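Long-range contacts in putative curved DNA-binding protein (Chaetomium thermophilum var. thermophilum DSM 1495, PDB 4IPA), which probably acts in ribosome biogenesis as Arx1, a protein of family M24 related to the methionine aminopeptidases, and may bind DNA: residues L26-T31 / D125-I130; P95-R100 / S305-E310; Q150-L155 / K205-N210; L155-A160 / V253-S258. All blocks are in the same frame, centred on the assembly; numbering follows the deposited sequence.

Contact 1: residues L26-T31 / D125-I130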
loop_
_atom_site.group_PDB
_atom_site.type_symbol
_atom_site.label_atom_id
_atom_site.label_comp_id
_atom_site.label_asym_id
_atom_site.label_seq_id
_atom_site.Cartn_x
_atom_site.Cartn_y
_atom_site.Cartn_z
ATOM N N LEU A 26 -15.293 9.215 9.114
ATOM C CA LEU A 26 -14.237 9.988 8.506
ATOM C C LEU A 26 -13.150 10.306 9.543
ATOM O O LEU A 26 -11.957 10.157 9.275
ATOM C CB LEU A 26 -14.831 11.252 7.910
ATOM C CG LEU A 26 -14.077 11.942 6.777
ATOM C CD1 LEU A 26 -13.490 10.917 5.816
ATOM C CD2 LEU A 26 -15.006 12.928 6.055
ATOM N N THR A 27 -13.577 10.699 10.737
ATOM C CA THR A 27 -12.680 11.082 11.828
ATOM C C THR A 27 -11.850 9.908 12.367
ATOM O O THR A 27 -10.708 10.095 12.789
ATOM C CB THR A 27 -13.479 11.760 12.986
ATOM O OG1 THR A 27 -14.112 12.947 12.486
ATOM C CG2 THR A 27 -12.570 12.137 14.147
ATOM N N LYS A 28 -12.420 8.710 12.345
ATOM C CA LYS A 28 -11.692 7.518 12.771
ATOM C C LYS A 28 -10.636 7.123 11.742
ATOM O O LYS A 28 -9.512 6.794 12.104
ATOM C CB LYS A 28 -12.666 6.365 13.058
ATOM C CG LYS A 28 -13.440 6.545 14.369
ATOM C CD LYS A 28 -14.634 5.603 14.493
ATOM C CE LYS A 28 -15.300 5.773 15.866
ATOM N NZ LYS A 28 -16.618 5.080 15.955
ATOM N N TYR A 29 -11.003 7.156 10.461
ATOM C CA TYR A 29 -10.024 7.022 9.392
ATOM C C TYR A 29 -8.930 8.058 9.575
ATOM O O TYR A 29 -7.750 7.740 9.501
ATOM C CB TYR A 29 -10.675 7.215 8.029
ATOM C CG TYR A 29 -11.292 5.973 7.448
ATOM C CD1 TYR A 29 -10.503 4.894 7.081
ATOM C CD2 TYR A 29 -12.655 5.889 7.233
ATOM C CE1 TYR A 29 -11.056 3.772 6.541
ATOM C CE2 TYR A 29 -13.221 4.758 6.687
ATOM C CZ TYR A 29 -12.412 3.706 6.350
ATOM O OH TYR A 29 -12.956 2.585 5.807
ATOM N N LYS A 30 -9.320 9.302 9.834
ATOM C CA LYS A 30 -8.332 10.372 9.979
ATOM C C LYS A 30 -7.404 10.174 11.183
ATOM O O LYS A 30 -6.215 10.491 11.120
ATOM C CB LYS A 30 -9.002 11.749 10.055
ATOM C CG LYS A 30 -8.018 12.897 10.236
ATOM C CD LYS A 30 -7.343 13.243 8.914
ATOM C CE LYS A 30 -6.221 14.245 9.103
ATOM N NZ LYS A 30 -5.353 14.288 7.902
ATOM N N THR A 31 -7.941 9.662 12.284
ATOM C CA THR A 31 -7.105 9.388 13.443
ATOM C C THR A 31 -6.083 8.315 13.082
ATOM O O THR A 31 -4.915 8.404 13.446
ATOM C CB THR A 31 -7.921 8.870 14.637
ATOM O OG1 THR A 31 -9.013 9.749 14.899
ATOM C CG2 THR A 31 -7.032 8.796 15.865
ATOM N N ASP A 125 -11.475 1.384 15.345
ATOM C CA ASP A 125 -12.841 0.869 15.299
ATOM C C ASP A 125 -13.160 0.220 13.963
ATOM O O ASP A 125 -14.276 0.335 13.457
ATOM C CB ASP A 125 -13.868 1.954 15.634
ATOM C CG ASP A 125 -15.280 1.387 15.842
ATOM O OD1 ASP A 125 -15.414 0.263 16.371
ATOM O OD2 ASP A 125 -16.263 2.071 15.486
ATOM N N GLY A 126 -12.165 -0.457 13.396
ATOM C CA GLY A 126 -12.335 -1.212 12.172
ATOM C C GLY A 126 -12.117 -0.381 10.927
ATOM O O GLY A 126 -12.292 -0.873 9.820
ATOM N N TYR A 127 -11.736 0.880 11.103
ATOM C CA TYR A 127 -11.451 1.747 9.961
ATOM C C TYR A 127 -9.945 1.978 9.834
ATOM O O TYR A 127 -9.329 2.693 10.638
ATOM C CB TYR A 127 -12.244 3.066 10.051
ATOM C CG TYR A 127 -13.743 2.813 10.181
ATOM C CD1 TYR A 127 -14.473 2.310 9.111
ATOM C CD2 TYR A 127 -14.406 3.022 11.385
ATOM C CE1 TYR A 127 -15.830 2.053 9.219
ATOM C CE2 TYR A 127 -15.778 2.763 11.509
ATOM C CZ TYR A 127 -16.478 2.280 10.424
ATOM O OH TYR A 127 -17.825 2.010 10.529
ATOM N N GLY A 128 -9.356 1.354 8.819
ATOM C CA GLY A 128 -7.915 1.363 8.661
ATOM C C GLY A 128 -7.391 2.244 7.545
ATOM O O GLY A 128 -8.063 2.455 6.524
ATOM N N THR A 129 -6.191 2.776 7.753
ATOM C CA THR A 129 -5.480 3.490 6.706
ATOM C C THR A 129 -4.161 2.773 6.509
ATOM O O THR A 129 -3.437 2.544 7.470
ATOM C CB THR A 129 -5.153 4.939 7.128
ATOM O OG1 THR A 129 -4.377 4.899 8.330
ATOM C CG2 THR A 129 -6.436 5.735 7.389
ATOM N N ILE A 130 -3.854 2.412 5.273
ATOM C CA ILE A 130 -2.559 1.833 4.951
ATOM C C ILE A 130 -1.784 2.846 4.101
ATOM O O ILE A 130 -2.362 3.483 3.214
ATOM C CB ILE A 130 -2.714 0.478 4.211
ATOM C CG1 ILE A 130 -3.555 -0.487 5.054
ATOM C CG2 ILE A 130 -1.345 -0.144 3.909
ATOM C CD1 ILE A 130 -3.792 -1.847 4.404
#

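Contact 2: residues P95-R100 / S305-E310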
loop_
_atom_site.group_PDB
_atom_site.type_symbol
_atom_site.label_atom_id
_atom_site.label_comp_id
_atom_site.label_asym_id
_atom_site.label_seq_id
_atom_site.Cartn_x
_atom_site.Cartn_y
_atom_site.Cartn_z
ATOM N N PRO A 95 5.264 -6.837 0.801
ATOM C CA PRO A 95 5.834 -6.106 1.942
ATOM C C PRO A 95 6.629 -7.065 2.834
ATOM O O PRO A 95 6.098 -8.107 3.207
ATOM C CB PRO A 95 4.598 -5.584 2.684
ATOM C CG PRO A 95 3.525 -5.528 1.649
ATOM C CD PRO A 95 3.808 -6.640 0.667
ATOM N N TYR A 96 7.867 -6.699 3.170
ATOM C CA TYR A 96 8.803 -7.577 3.853
ATOM C C TYR A 96 8.818 -7.353 5.373
ATOM O O TYR A 96 8.913 -6.215 5.838
ATOM C CB TYR A 96 10.207 -7.353 3.277
ATOM C CG TYR A 96 11.236 -8.378 3.690
ATOM C CD1 TYR A 96 11.003 -9.736 3.507
ATOM C CD2 TYR A 96 12.452 -7.988 4.231
ATOM C CE1 TYR A 96 11.954 -10.685 3.879
ATOM C CE2 TYR A 96 13.400 -8.919 4.603
ATOM C CZ TYR A 96 13.151 -10.272 4.421
ATOM O OH TYR A 96 14.104 -11.206 4.790
ATOM N N THR A 97 8.732 -8.438 6.141
ATOM C CA THR A 97 8.742 -8.353 7.607
ATOM C C THR A 97 9.126 -9.708 8.227
ATOM O O THR A 97 8.274 -10.445 8.712
ATOM C CB THR A 97 7.388 -7.823 8.177
ATOM O OG1 THR A 97 7.320 -8.047 9.592
ATOM C CG2 THR A 97 6.205 -8.508 7.508
ATOM N N PRO A 98 10.433 -10.021 8.225
ATOM C CA PRO A 98 10.927 -11.381 8.483
ATOM C C PRO A 98 10.921 -11.811 9.956
ATOM O O PRO A 98 10.759 -10.984 10.855
ATOM C CB PRO A 98 12.355 -11.328 7.944
ATOM C CG PRO A 98 12.782 -9.920 8.180
ATOM C CD PRO A 98 11.532 -9.066 8.008
ATOM N N LEU A 99 11.092 -13.112 10.191
ATOM C CA LEU A 99 11.204 -13.639 11.563
ATOM C C LEU A 99 12.571 -13.366 12.179
ATOM O O LEU A 99 13.588 -13.377 11.490
ATOM C CB LEU A 99 10.937 -15.134 11.598
ATOM C CG LEU A 99 9.532 -15.561 11.175
ATOM C CD1 LEU A 99 9.336 -17.046 11.406
ATOM C CD2 LEU A 99 8.494 -14.754 11.945
ATOM N N ARG A 100 12.592 -13.126 13.480
ATOM C CA ARG A 100 13.858 -12.984 14.195
ATOM C C ARG A 100 14.639 -14.303 14.232
ATOM O O ARG A 100 15.872 -14.295 14.172
ATOM C CB ARG A 100 13.649 -12.433 15.616
ATOM C CG ARG A 100 14.955 -12.102 16.322
ATOM C CD ARG A 100 14.774 -11.137 17.490
ATOM N NE ARG A 100 14.640 -9.744 17.067
ATOM C CZ ARG A 100 15.625 -9.012 16.551
ATOM N NH1 ARG A 100 16.829 -9.537 16.368
ATOM N NH2 ARG A 100 15.404 -7.750 16.204
ATOM N N SER A 305 2.107 -9.586 10.736
ATOM C CA SER A 305 3.314 -10.355 10.484
ATOM C C SER A 305 3.423 -11.463 11.519
ATOM O O SER A 305 3.141 -11.239 12.687
ATOM C CB SER A 305 4.548 -9.449 10.574
ATOM O OG SER A 305 5.736 -10.213 10.457
ATOM N N LEU A 306 3.842 -12.653 11.107
ATOM C CA LEU A 306 4.137 -13.716 12.075
ATOM C C LEU A 306 5.132 -13.283 13.161
ATOM O O LEU A 306 5.085 -13.775 14.281
ATOM C CB LEU A 306 4.680 -14.953 11.372
ATOM C CG LEU A 306 3.789 -15.728 10.399
ATOM C CD1 LEU A 306 4.543 -16.985 9.937
ATOM C CD2 LEU A 306 2.461 -16.102 11.014
ATOM N N ARG A 307 6.053 -12.389 12.833
ATOM C CA ARG A 307 6.995 -11.921 13.846
ATOM C C ARG A 307 6.287 -11.166 14.977
ATOM O O ARG A 307 6.859 -10.962 16.038
ATOM C CB ARG A 307 8.091 -11.035 13.243
ATOM C CG ARG A 307 9.281 -10.853 14.183
ATOM C CD ARG A 307 9.687 -9.387 14.378
ATOM N NE ARG A 307 8.690 -8.591 15.097
ATOM C CZ ARG A 307 8.041 -7.561 14.556
ATOM N NH1 ARG A 307 8.296 -7.215 13.293
ATOM N NH2 ARG A 307 7.153 -6.870 15.268
ATOM N N GLN A 308 5.039 -10.762 14.756
ATOM C CA GLN A 308 4.331 -9.988 15.766
ATOM C C GLN A 308 3.739 -10.871 16.841
ATOM O O GLN A 308 3.404 -10.388 17.920
ATOM C CB GLN A 308 3.218 -9.150 15.140
ATOM C CG GLN A 308 3.700 -7.869 14.486
ATOM C CD GLN A 308 2.598 -7.188 13.690
ATOM O OE1 GLN A 308 2.066 -7.758 12.733
ATOM N NE2 GLN A 308 2.238 -5.962 14.094
ATOM N N LEU A 309 3.587 -12.157 16.540
ATOM C CA LEU A 309 2.938 -13.074 17.479
ATOM C C LEU A 309 3.818 -13.297 18.707
ATOM O O LEU A 309 5.004 -12.989 18.678
ATOM C CB LEU A 309 2.606 -14.402 16.802
ATOM C CG LEU A 309 1.597 -14.283 15.660
ATOM C CD1 LEU A 309 1.211 -15.660 15.127
ATOM C CD2 LEU A 309 0.374 -13.551 16.136
ATOM N N GLU A 310 3.231 -13.832 19.776
ATOM C CA GLU A 310 3.938 -14.040 21.042
ATOM C C GLU A 310 5.123 -14.992 20.943
ATOM O O GLU A 310 6.135 -14.787 21.605
ATOM C CB GLU A 310 2.981 -14.557 22.126
ATOM C CG GLU A 310 1.915 -13.570 22.572
ATOM C CD GLU A 310 0.967 -14.159 23.614
ATOM O OE1 GLU A 310 1.349 -15.140 24.289
ATOM O OE2 GLU A 310 -0.167 -13.645 23.755
HETATM O O HOH W 1 9.734 -8.273 11.045
HETATM O O HOH W 2 6.412 -6.033 11.166
#

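Contact 3: residues Q150-L155 / K205-N210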
loop_
_atom_site.group_PDB
_atom_site.type_symbol
_atom_site.label_atom_id
_atom_site.label_comp_id
_atom_site.label_asym_id
_atom_site.label_seq_id
_atom_site.Cartn_x
_atom_site.Cartn_y
_atom_site.Cartn_z
ATOM N N GLN A 150 17.175 5.621 -11.867
ATOM C CA GLN A 150 16.498 5.627 -10.581
ATOM C C GLN A 150 15.535 6.805 -10.482
ATOM O O GLN A 150 14.446 6.703 -9.899
ATOM C CB GLN A 150 17.502 5.659 -9.433
ATOM C CG GLN A 150 16.828 5.693 -8.085
ATOM C CD GLN A 150 17.298 4.582 -7.164
ATOM O OE1 GLN A 150 17.101 3.391 -7.451
ATOM N NE2 GLN A 150 17.928 4.965 -6.045
ATOM N N ALA A 151 15.935 7.927 -11.067
ATOM C CA ALA A 151 15.047 9.077 -11.158
ATOM C C ALA A 151 13.834 8.741 -12.033
ATOM O O ALA A 151 12.703 9.137 -11.718
ATOM C CB ALA A 151 15.795 10.305 -11.690
ATOM N N ASP A 152 14.060 7.995 -13.115
ATOM C CA ASP A 152 12.966 7.596 -13.997
ATOM C C ASP A 152 11.950 6.699 -13.281
ATOM O O ASP A 152 10.744 6.867 -13.446
ATOM C CB ASP A 152 13.497 6.859 -15.225
ATOM C CG ASP A 152 14.300 7.759 -16.157
ATOM O OD1 ASP A 152 14.055 8.987 -16.159
ATOM O OD2 ASP A 152 15.169 7.227 -16.889
ATOM N N LEU A 153 12.463 5.733 -12.515
ATOM C CA LEU A 153 11.647 4.795 -11.757
ATOM C C LEU A 153 10.710 5.531 -10.790
ATOM O O LEU A 153 9.511 5.263 -10.745
ATOM C CB LEU A 153 12.548 3.835 -10.975
ATOM C CG LEU A 153 11.824 2.876 -10.022
ATOM C CD1 LEU A 153 10.900 1.958 -10.819
ATOM C CD2 LEU A 153 12.797 2.046 -9.158
ATOM N N PHE A 154 11.273 6.462 -10.025
ATOM C CA PHE A 154 10.503 7.264 -9.093
ATOM C C PHE A 154 9.444 8.135 -9.770
ATOM O O PHE A 154 8.309 8.198 -9.310
ATOM C CB PHE A 154 11.431 8.158 -8.257
ATOM C CG PHE A 154 12.016 7.466 -7.058
ATOM C CD1 PHE A 154 13.082 6.587 -7.196
ATOM C CD2 PHE A 154 11.502 7.696 -5.794
ATOM C CE1 PHE A 154 13.627 5.961 -6.094
ATOM C CE2 PHE A 154 12.038 7.060 -4.683
ATOM C CZ PHE A 154 13.105 6.194 -4.837
ATOM N N LEU A 155 9.830 8.836 -10.830
ATOM C CA LEU A 155 8.895 9.718 -11.525
ATOM C C LEU A 155 7.747 8.951 -12.188
ATOM O O LEU A 155 6.612 9.430 -12.206
ATOM C CB LEU A 155 9.618 10.579 -12.556
ATOM C CG LEU A 155 10.437 11.698 -11.924
ATOM C CD1 LEU A 155 11.324 12.354 -12.970
ATOM C CD2 LEU A 155 9.522 12.710 -11.256
ATOM N N LYS A 205 5.867 4.006 -19.409
ATOM C CA LYS A 205 6.641 3.908 -20.639
ATOM C C LYS A 205 7.352 5.228 -20.975
ATOM O O LYS A 205 8.431 5.224 -21.549
ATOM C CB LYS A 205 5.737 3.485 -21.794
ATOM C CG LYS A 205 6.484 3.202 -23.082
ATOM C CD LYS A 205 5.555 3.165 -24.283
ATOM C CE LYS A 205 5.890 1.991 -25.198
ATOM N NZ LYS A 205 7.360 1.691 -25.264
ATOM N N ALA A 206 6.770 6.359 -20.601
ATOM C CA ALA A 206 7.426 7.638 -20.885
ATOM C C ALA A 206 8.750 7.709 -20.138
ATOM O O ALA A 206 9.621 8.521 -20.441
ATOM C CB ALA A 206 6.528 8.810 -20.509
ATOM N N TYR A 207 8.899 6.842 -19.152
ATOM C CA TYR A 207 10.106 6.829 -18.360
ATOM C C TYR A 207 10.841 5.507 -18.565
ATOM O O TYR A 207 11.739 5.162 -17.798
ATOM C CB TYR A 207 9.775 7.059 -16.887
ATOM C CG TYR A 207 9.343 8.484 -16.572
ATOM C CD1 TYR A 207 10.281 9.500 -16.448
ATOM C CD2 TYR A 207 7.999 8.809 -16.392
ATOM C CE1 TYR A 207 9.897 10.795 -16.149
ATOM C CE2 TYR A 207 7.605 10.104 -16.106
ATOM C CZ TYR A 207 8.555 11.092 -15.987
ATOM O OH TYR A 207 8.177 12.383 -15.703
ATOM N N ASP A 208 10.457 4.780 -19.613
ATOM C CA ASP A 208 11.008 3.452 -19.870
ATOM C C ASP A 208 10.915 2.518 -18.649
ATOM O O ASP A 208 11.777 1.659 -18.425
ATOM C CB ASP A 208 12.453 3.546 -20.395
ATOM C CG ASP A 208 12.536 4.220 -21.766
ATOM O OD1 ASP A 208 11.505 4.305 -22.462
ATOM O OD2 ASP A 208 13.633 4.657 -22.156
ATOM N N CYS A 209 9.862 2.686 -17.861
ATOM C CA CYS A 209 9.591 1.746 -16.781
ATOM C C CYS A 209 8.327 0.958 -17.080
ATOM O O CYS A 209 7.625 1.250 -18.049
ATOM C CB CYS A 209 9.446 2.487 -15.469
ATOM S SG CYS A 209 10.994 3.181 -14.944
ATOM N N ASN A 210 8.044 -0.048 -16.259
ATOM C CA ASN A 210 6.815 -0.807 -16.433
ATOM C C ASN A 210 5.970 -0.850 -15.157
ATOM O O ASN A 210 6.505 -0.868 -14.038
ATOM C CB ASN A 210 7.126 -2.222 -16.912
ATOM C CG ASN A 210 7.553 -2.259 -18.359
ATOM O OD1 ASN A 210 6.742 -2.029 -19.245
ATOM N ND2 ASN A 210 8.828 -2.571 -18.608
#

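Contact 4: residues L155-A160 / V253-S258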
loop_
_atom_site.group_PDB
_atom_site.type_symbol
_atom_site.label_atom_id
_atom_site.label_comp_id
_atom_site.label_asym_id
_atom_site.label_seq_id
_atom_site.Cartn_x
_atom_site.Cartn_y
_atom_site.Cartn_z
ATOM N N LEU A 155 9.830 8.836 -10.830
ATOM C CA LEU A 155 8.895 9.718 -11.525
ATOM C C LEU A 155 7.747 8.951 -12.188
ATOM O O LEU A 155 6.612 9.430 -12.206
ATOM C CB LEU A 155 9.618 10.579 -12.556
ATOM C CG LEU A 155 10.437 11.698 -11.924
ATOM C CD1 LEU A 155 11.324 12.354 -12.970
ATOM C CD2 LEU A 155 9.522 12.710 -11.256
ATOM N N ALA A 156 8.043 7.770 -12.733
ATOM C CA ALA A 156 7.001 6.932 -13.308
ATOM C C ALA A 156 5.978 6.599 -12.224
ATOM O O ALA A 156 4.770 6.650 -12.447
ATOM C CB ALA A 156 7.591 5.657 -13.876
ATOM N N THR A 157 6.473 6.261 -11.042
ATOM C CA THR A 157 5.594 5.845 -9.963
ATOM C C THR A 157 4.774 7.032 -9.468
ATOM O O THR A 157 3.576 6.921 -9.246
ATOM C CB THR A 157 6.380 5.236 -8.804
ATOM O OG1 THR A 157 7.269 4.226 -9.305
ATOM C CG2 THR A 157 5.422 4.608 -7.807
ATOM N N TYR A 158 5.438 8.171 -9.306
ATOM C CA TYR A 158 4.776 9.396 -8.909
ATOM C C TYR A 158 3.642 9.746 -9.877
ATOM O O TYR A 158 2.508 9.992 -9.452
ATOM C CB TYR A 158 5.792 10.550 -8.837
ATOM C CG TYR A 158 5.200 11.893 -8.468
ATOM C CD1 TYR A 158 4.711 12.759 -9.444
ATOM C CD2 TYR A 158 5.127 12.299 -7.143
ATOM C CE1 TYR A 158 4.181 13.991 -9.104
ATOM C CE2 TYR A 158 4.585 13.529 -6.794
ATOM C CZ TYR A 158 4.116 14.368 -7.775
ATOM O OH TYR A 158 3.581 15.590 -7.416
ATOM N N TYR A 159 3.942 9.789 -11.173
ATOM C CA TYR A 159 2.930 10.210 -12.138
ATOM C C TYR A 159 1.878 9.155 -12.363
ATOM O O TYR A 159 0.722 9.479 -12.608
ATOM C CB TYR A 159 3.539 10.710 -13.456
ATOM C CG TYR A 159 4.093 12.099 -13.305
ATOM C CD1 TYR A 159 3.249 13.175 -13.057
ATOM C CD2 TYR A 159 5.461 12.335 -13.353
ATOM C CE1 TYR A 159 3.757 14.460 -12.895
ATOM C CE2 TYR A 159 5.979 13.616 -13.192
ATOM C CZ TYR A 159 5.124 14.673 -12.960
ATOM O OH TYR A 159 5.633 15.950 -12.794
ATOM N N ALA A 160 2.265 7.890 -12.263
ATOM C CA ALA A 160 1.270 6.838 -12.328
ATOM C C ALA A 160 0.227 7.081 -11.225
ATOM O O ALA A 160 -0.984 6.953 -11.451
ATOM C CB ALA A 160 1.933 5.480 -12.170
ATOM N N VAL A 253 -5.342 3.062 -2.366
ATOM C CA VAL A 253 -4.910 3.183 -3.744
ATOM C C VAL A 253 -3.409 2.929 -3.880
ATOM O O VAL A 253 -2.592 3.653 -3.281
ATOM C CB VAL A 253 -5.218 4.585 -4.313
ATOM C CG1 VAL A 253 -4.707 4.683 -5.762
ATOM C CG2 VAL A 253 -6.731 4.900 -4.223
ATOM N N GLU A 254 -3.061 1.904 -4.662
ATOM C CA GLU A 254 -1.664 1.515 -4.860
ATOM C C GLU A 254 -1.226 1.570 -6.313
ATOM O O GLU A 254 -1.959 1.149 -7.228
ATOM C CB GLU A 254 -1.378 0.104 -4.325
ATOM C CG GLU A 254 0.123 -0.235 -4.361
ATOM C CD GLU A 254 0.477 -1.635 -3.879
ATOM O OE1 GLU A 254 -0.327 -2.253 -3.157
ATOM O OE2 GLU A 254 1.580 -2.122 -4.229
ATOM N N VAL A 255 -0.019 2.094 -6.514
ATOM C CA VAL A 255 0.685 1.954 -7.788
ATOM C C VAL A 255 2.089 1.417 -7.558
ATOM O O VAL A 255 2.705 1.695 -6.519
ATOM C CB VAL A 255 0.803 3.284 -8.554
ATOM C CG1 VAL A 255 -0.580 3.805 -8.923
ATOM C CG2 VAL A 255 1.601 4.319 -7.745
ATOM N N GLY A 256 2.588 0.662 -8.534
ATOM C CA GLY A 256 3.965 0.210 -8.517
ATOM C C GLY A 256 4.631 0.189 -9.890
ATOM O O GLY A 256 4.027 -0.163 -10.910
ATOM N N CYS A 257 5.899 0.568 -9.917
ATOM C CA CYS A 257 6.652 0.527 -11.157
ATOM C C CYS A 257 7.931 -0.268 -10.998
ATOM O O CYS A 257 8.393 -0.541 -9.885
ATOM C CB CYS A 257 6.956 1.934 -11.645
ATOM S SG CYS A 257 5.511 2.767 -12.288
ATOM N N SER A 258 8.494 -0.656 -12.124
ATOM C CA SER A 258 9.680 -1.477 -12.126
ATOM C C SER A 258 10.630 -0.958 -13.184
ATOM O O SER A 258 10.192 -0.475 -14.237
ATOM C CB SER A 258 9.288 -2.927 -12.433
ATOM O OG SER A 258 10.420 -3.734 -12.638
#

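Contact 1: residues L26-T31 / D125-I130
Asp125 meets Lys28 at the turn that leads into strand 127-136. Its CG is anti to the backbone N (chi1 -170°). Its OD2 lies 3.1 Å from Lys28 NZ in a salt bridge. The ammonium approaches on the anti side of this oxygen and stands 34° out of the carboxylate plane. The lysine chain is extended beyond CG, and NZ also forms a salt bridge with Asp24, one turn earlier in helix 23-46. Tyr127 comes next and meets two helix residues. Its CB sits over the centre of the Tyr29 ring, 3.6 Å above the plane, as a CH-pi contact. The two side chains cross at about a right angle, and their ring planes are 53° apart. The hydroxyl of Tyr29 reaches the rim of the Tyr127 ring, with OH 3.6 Å from CD1. The aliphatic CD of Lys28 packs 4.0 Å from CD2, the rim atom on the other side of CG. Gly128 offers its carbonyl O to the edge of the Tyr29 ring, in plane and 3.3 Å from CE1. Thr129 follows and turns its methyl CG2 to Tyr29 O at 3.2 Å. Its hydroxyl OG1 bonds to Ser36. The chemistry thus divides in two. Charge holds the turn before the strand, where Lys28 is shared between two acids, and aromatic packing around the buried Tyr29 seats the helix on the three-stranded sheet.

Contact 2: residues P95-R100 / S305-E310
Thr97 and Ser305 both carry their hydroxyl oxygen anti to the backbone N (chi1 167° and 174°), which brings the two oxygens together. The motif is an ST turn at the entry to the 3-10 segment 306-308, met by the loop that follows strand 79-88. Ser305 OG donates to Thr97 OG1 at 2.8 Å. The same serine oxygen accepts from Arg307 N at 3.2 Å, which closes the turn. Ser305 N is held as well, by Gln308 OE1 at 2.7 Å in a nearly straight bond. One serine therefore joins the loop to the turn with its hydroxyl, while its amide is fixed from within the turn. Arg307 has its chain bent at chi2 and chi3. Its CB and CG both lie 3.6 Å from Pro98 O. The guanidinium forms a salt bridge through NH2 with Asp61 of helix 53-69. Its NH1 gives hydrogen bonds to two waters. Both waters also bond to Thr97 OG1: one donates to it, the other accepts from it. The buried threonine hydroxyl is thus gripped by a serine and two waters. Beside this polar cluster lies an apolar patch. Leu99 brings CD2 against the start of the 3-10 segment, where it lies 3.9 Å from Leu306 CB and 3.5 Å from the backbone N of Arg307.

Contact 3: residues Q150-L155 / K205-N210
Tyr207 and Asp152 bring their backbones to 5.3 Å, CA to CA, where a type I turn from Lys205 to Asp208 passes beside helix 148-167. The Tyr207 side chain, with CG anti to its carbonyl carbon (chi1 -72°), runs obliquely over the helix. Leu155 sets CB over one face of the ring, 3.5 Å above the plane and offset toward the rim. The nearest ring atoms are CE1 and CZ, each 3.6 Å from that CB. The CD1 branch of Leu155 touches CE1 too, at 3.8 Å. Asp152 comes to the ring from another direction. Its OD1 lies in the ring plane at the edge, 3.8 Å from CD1, and the carboxylate is turned 43° from the ring. This carboxylate finds its strong partners nearby: OD1 bonds to Thr372, and OD2 forms a salt bridge with Arg149. The same arginine bonds to the carbonyl oxygens of Tyr207 and Asp208. It therefore ties the turn to the helix and places the Asp152 carboxylate beside Tyr207. That carbonyl of Tyr207 also packs on Asp152 CB at 3.5 Å. Cys209 adds a small apolar contact just after the turn, its SG resting 3.6 Å from Leu153 CA. No polar bond directly links the two segments, so the fit depends on ring, thiol and methylene packing. The turn is part of a Schellman motif, in which Cys209 N bonds to Ala204 O and Asp208 N to Lys205 O, with Asp208 at positive phi as C-prime. It ends helix 193-205 and leads the chain into strand 210-220.

Contact 4: residues L155-A160 / V253-S258
Thr157 and Val255 slide past each other in opposite directions where helix 148-167 packs on strand 250-258. This is helix-on-sheet packing in the M24 fold, known as the pita-bread fold, and the strand is the central one of a five-stranded antiparallel sheet. The segments run nearly antiparallel, at 154°, with axes 7.6 Å apart. Val255 and Cys257 both point to the helix, as alternate residues of a strand do. Thr157 fits between them. Its methyl CG2, anti to the backbone N, turns to Val255, with CG2 to CG2 at 3.8 Å. Its OG1 turns the other way and lies 3.3 Å from Cys257 CB. That hydroxyl is satisfied one turn back in the helix, by Leu153 O. Val255 also lays its CG2 against the backbone, 3.6 Å from Thr157 O. Two alanines keep the helix close to the sheet. Ala160 presents CB to Val255 CB at 4.4 Å, a looser contact. Thr157 and Ala156 converge on the thiol. Cys257 SG is 3.8 Å from Thr157 OG1 and 3.9 Å from Ala156 CB.

Overall arrangement
The contacts spread over both halves of a single M24-type chain. Contact 1 joins helix 23-46 to the three-stranded sheet. Contact 4 joins helix 148-167 to the five-stranded sheet. Their centres are 24 Å apart, on opposite sides of the chain's centre. Contacts 3 and 4 form one continuous region, with centres 9 Å apart. They share Leu155 on helix 148-167 and also touch through Asn210 and Ser258 of neighbouring strands. Contact 2 stands about 27 Å from contact 4, centre to centre, and joins two loops. Along the chain it encloses contacts 3 and 4 and interlocks with contact 1. Widely separated parts of the sequence are thereby drawn into one compact fold.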